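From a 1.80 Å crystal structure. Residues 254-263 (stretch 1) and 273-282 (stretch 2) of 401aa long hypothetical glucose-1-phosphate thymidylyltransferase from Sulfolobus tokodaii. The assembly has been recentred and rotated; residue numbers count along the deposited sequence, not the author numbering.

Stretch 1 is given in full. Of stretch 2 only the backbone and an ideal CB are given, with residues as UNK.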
# COMPACT_ATOMS: atom_id res chain seq x y z
N LYS A 254 -26.48 14.45 0.31
CA LYS A 254 -27.91 14.60 0.45
C LYS A 254 -28.30 14.62 1.89
O LYS A 254 -27.59 14.13 2.78
CB LYS A 254 -28.62 13.46 -0.26
CG LYS A 254 -28.19 13.31 -1.71
CD LYS A 254 -29.10 12.37 -2.46
CE LYS A 254 -28.73 12.22 -3.98
NZ LYS A 254 -29.32 10.95 -4.55
N SER A 255 -29.45 15.23 2.11
CA SER A 255 -29.93 15.54 3.45
C SER A 255 -30.02 14.30 4.34
O SER A 255 -30.17 13.18 3.84
CB SER A 255 -31.28 16.25 3.34
OG SER A 255 -31.19 17.30 2.36
N GLY A 256 -29.86 14.50 5.64
CA GLY A 256 -29.95 13.39 6.57
C GLY A 256 -28.60 12.76 6.78
O GLY A 256 -28.40 12.02 7.75
N THR A 257 -27.66 13.06 5.90
CA THR A 257 -26.31 12.56 6.05
C THR A 257 -25.59 13.16 7.25
O THR A 257 -25.75 14.33 7.52
CB THR A 257 -25.50 12.76 4.80
OG1 THR A 257 -26.13 12.08 3.73
CG2 THR A 257 -24.11 12.24 4.98
N TYR A 258 -24.83 12.32 7.96
CA TYR A 258 -24.13 12.70 9.20
C TYR A 258 -22.68 12.24 9.10
O TYR A 258 -22.40 11.06 8.90
CB TYR A 258 -24.75 12.01 10.40
CG TYR A 258 -24.47 12.63 11.77
CD1 TYR A 258 -25.33 13.58 12.32
CD2 TYR A 258 -23.36 12.23 12.53
CE1 TYR A 258 -25.12 14.11 13.59
CE2 TYR A 258 -23.14 12.76 13.82
CZ TYR A 258 -24.02 13.69 14.32
OH TYR A 258 -23.84 14.22 15.56
N ILE A 259 -21.76 13.20 9.21
CA ILE A 259 -20.33 12.95 8.95
C ILE A 259 -19.57 13.29 10.23
O ILE A 259 -19.70 14.39 10.74
CB ILE A 259 -19.86 13.77 7.69
CG1 ILE A 259 -20.67 13.37 6.45
CG2 ILE A 259 -18.39 13.63 7.40
CD1 ILE A 259 -20.35 14.23 5.20
N GLU A 260 -18.87 12.33 10.80
CA GLU A 260 -17.96 12.62 11.90
C GLU A 260 -16.56 12.47 11.33
O GLU A 260 -16.16 11.39 10.96
CB GLU A 260 -18.23 11.70 13.12
CG GLU A 260 -19.63 11.94 13.76
CD GLU A 260 -20.04 10.98 14.88
OE1 GLU A 260 -19.68 9.77 14.79
OE2 GLU A 260 -20.75 11.43 15.85
N GLY A 261 -15.83 13.59 11.17
CA GLY A 261 -14.54 13.57 10.48
C GLY A 261 -13.51 12.95 11.40
O GLY A 261 -13.74 12.85 12.61
N PRO A 262 -12.33 12.60 10.86
CA PRO A 262 -11.83 12.85 9.51
C PRO A 262 -12.37 11.90 8.43
O PRO A 262 -12.35 10.68 8.61
CB PRO A 262 -10.32 12.68 9.63
CG PRO A 262 -10.13 11.83 10.78
CD PRO A 262 -11.32 11.93 11.69
N VAL A 263 -12.82 12.49 7.33
CA VAL A 263 -13.41 11.76 6.26
C VAL A 263 -12.99 12.36 4.95
O VAL A 263 -13.01 13.58 4.77
CB VAL A 263 -14.93 11.85 6.40
CG1 VAL A 263 -15.65 11.64 5.09
CG2 VAL A 263 -15.40 10.91 7.49
N UNK A 273 -29.39 9.76 0.69
CA UNK A 273 -29.72 10.49 1.93
C UNK A 273 -29.54 9.61 3.16
O UNK A 273 -29.47 8.41 3.00
CB UNK A 273 -31.16 11.01 1.88
N UNK A 274 -29.42 10.20 4.35
CA UNK A 274 -29.48 9.40 5.57
C UNK A 274 -28.32 8.41 5.62
O UNK A 274 -28.46 7.27 6.04
CB UNK A 274 -30.82 8.66 5.66
N UNK A 275 -27.16 8.83 5.16
CA UNK A 275 -25.94 8.07 5.35
C UNK A 275 -25.20 8.50 6.62
O UNK A 275 -25.33 9.63 7.07
CB UNK A 275 -25.03 8.23 4.13
N UNK A 276 -24.32 7.65 7.12
CA UNK A 276 -23.53 8.00 8.30
C UNK A 276 -22.08 7.69 8.00
O UNK A 276 -21.73 6.55 7.91
CB UNK A 276 -24.01 7.25 9.54
N UNK A 277 -21.24 8.73 7.81
CA UNK A 277 -19.80 8.49 7.62
C UNK A 277 -19.02 8.75 8.90
O UNK A 277 -19.11 9.82 9.48
CB UNK A 277 -19.25 9.37 6.49
N UNK A 278 -18.26 7.77 9.36
CA UNK A 278 -17.61 7.88 10.64
C UNK A 278 -16.12 8.06 10.41
O UNK A 278 -15.65 7.84 9.29
CB UNK A 278 -17.90 6.66 11.51
N UNK A 279 -15.39 8.43 11.47
CA UNK A 279 -13.95 8.71 11.33
C UNK A 279 -13.17 7.67 10.50
O UNK A 279 -13.28 6.43 10.71
CB UNK A 279 -13.32 8.80 12.72
N UNK A 280 -12.36 8.19 9.61
CA UNK A 280 -11.43 7.45 8.75
C UNK A 280 -12.13 6.75 7.62
O UNK A 280 -11.64 5.76 7.12
CB UNK A 280 -10.64 6.42 9.57
N UNK A 281 -13.24 7.34 7.18
CA UNK A 281 -13.93 6.91 5.99
C UNK A 281 -13.21 7.56 4.83
O UNK A 281 -13.14 8.76 4.77
CB UNK A 281 -15.42 7.27 6.02
N UNK A 282 -12.70 6.75 3.91
CA UNK A 282 -11.98 7.24 2.75
C UNK A 282 -12.65 6.74 1.50
O UNK A 282 -12.58 5.57 1.19
CB UNK A 282 -10.51 6.81 2.79

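Position 273 sits beside Lys254 and Ser255. The sideways CA-to-CB bond and the phi of -77° allow proline, alanine or serine, though the ideal CB is already a tight 3.1 Å from Ser255 O. It is Pro273, whose CD lies 4.2 Å from Lys254 CD.

At 274, phi/psi of 63/38 is left-handed, favouring glycine, asparagine or aspartate, and CA-to-CB points away. The backbone N donates to Ser255 O (3.1 Å). Asn274 fits; its end returns, placing OD1 3.3 Å from Gly256 CA, where a CB on Gly256 would clash with that oxygen.

At 275 the backbone O accepts from Tyr258 N at 2.9 Å. The ideal CB stands 4.0 Å from Thr257 OG1; small residues such as serine, alanine or threonine would do. It is Ser275, with OG bonded elsewhere in the structure.

Position 276 pairs in parallel with Tyr258 and shares its sheet face. Stretch 1 offers an aromatic ring and the carboxylate of Glu260. A long side chain ending in a donor would use both: tyrosine, lysine, arginine or glutamine. Tyr276 puts CE1 3.7 Å from Tyr258 CD2, the rings oblique at 78°, while its OH donates to Glu260 OE1 at 2.7 Å.

Position 277 turns to the other face, with Ile259 and Val263. The ideal CB is 4.2 Å from Ile259 CG1 and 4.3 Å from Val263 CG2, an apolar setting that suits leucine, isoleucine, valine or methionine. Its N gives to Tyr258 O (2.8 Å) and its O receives from Glu260 N (2.8 Å). Leu277 brings CD1 4.2 Å from both Ile259 CG1 and Val263 CG1.

At 278 CA-to-CB points away, so stretch 1 demands little; a long polar chain is acceptable. It is Arg278, whose NH1 is hydrogen-bonded elsewhere in the structure.

Position 279 is the second residue of a type II turn. Phi of -45° suits proline, or alanine and other small residues; the ideal CB is 3.9 Å from Pro262 CD. Pro279 has no N-H, so its N, 3.1 Å from Glu260 O, makes no hydrogen bond.

At 280, phi/psi of 75/30 would favour glycine or asparagine, and CA-to-CB points away. The N donates to Pro262 O (2.7 Å), and an aromatic could swing back to that proline's ring. Tyr280 does so, one face against Pro262 CG, 3.8 Å from the ring centroid.

Position 281 has its ideal CB 3.9 Å from Val263 CG2; valine, threonine or isoleucine would fit. Thr281 packs there while OG1 donates to Arg278 O (2.7 Å), bracing the turn.

Position 282 points sideways, beyond contact, leaving its choice open; it is Ile282.

Stretch 2 273-282: PNSYLRPYTI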
# COMPACT_ATOMS: atom_id res chain seq x y z
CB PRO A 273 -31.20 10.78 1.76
CG PRO A 273 -31.70 9.68 0.91
CD PRO A 273 -30.60 9.30 -0.01
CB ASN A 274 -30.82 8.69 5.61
CG ASN A 274 -32.02 9.67 5.74
OD1 ASN A 274 -31.88 10.71 6.38
ND2 ASN A 274 -33.18 9.32 5.12
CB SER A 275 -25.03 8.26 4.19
OG SER A 275 -25.62 7.74 3.03
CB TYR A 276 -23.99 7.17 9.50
CG TYR A 276 -23.37 7.44 10.90
CD1 TYR A 276 -22.61 8.56 11.19
CD2 TYR A 276 -23.56 6.51 11.93
CE1 TYR A 276 -22.08 8.76 12.48
CE2 TYR A 276 -23.01 6.69 13.21
CZ TYR A 276 -22.28 7.83 13.46
OH TYR A 276 -21.78 8.05 14.70
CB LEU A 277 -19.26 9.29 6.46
CG LEU A 277 -20.04 9.19 5.14
CD1 LEU A 277 -19.39 10.07 4.12
CD2 LEU A 277 -20.14 7.73 4.63
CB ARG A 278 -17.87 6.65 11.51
CG ARG A 278 -19.28 6.67 12.16
CD ARG A 278 -19.68 5.28 12.67
NE ARG A 278 -18.79 4.94 13.76
CZ ARG A 278 -18.60 3.70 14.23
NH1 ARG A 278 -19.19 2.66 13.64
NH2 ARG A 278 -17.78 3.50 15.24
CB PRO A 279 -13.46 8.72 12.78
CG PRO A 279 -14.66 9.34 13.53
CD PRO A 279 -15.86 8.65 12.87
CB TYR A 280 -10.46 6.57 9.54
CG TYR A 280 -9.58 7.44 10.39
CD1 TYR A 280 -8.63 8.29 9.78
CD2 TYR A 280 -9.74 7.48 11.78
CE1 TYR A 280 -7.82 9.15 10.55
CE2 TYR A 280 -8.94 8.33 12.57
CZ TYR A 280 -7.99 9.17 11.94
OH TYR A 280 -7.21 10.01 12.70
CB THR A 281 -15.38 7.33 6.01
OG1 THR A 281 -16.08 6.52 6.98
CG2 THR A 281 -16.02 7.12 4.62
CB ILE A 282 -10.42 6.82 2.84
CG1 ILE A 282 -9.74 7.65 3.97
CG2 ILE A 282 -9.65 6.94 1.48
CD1 ILE A 282 -9.02 6.71 4.96
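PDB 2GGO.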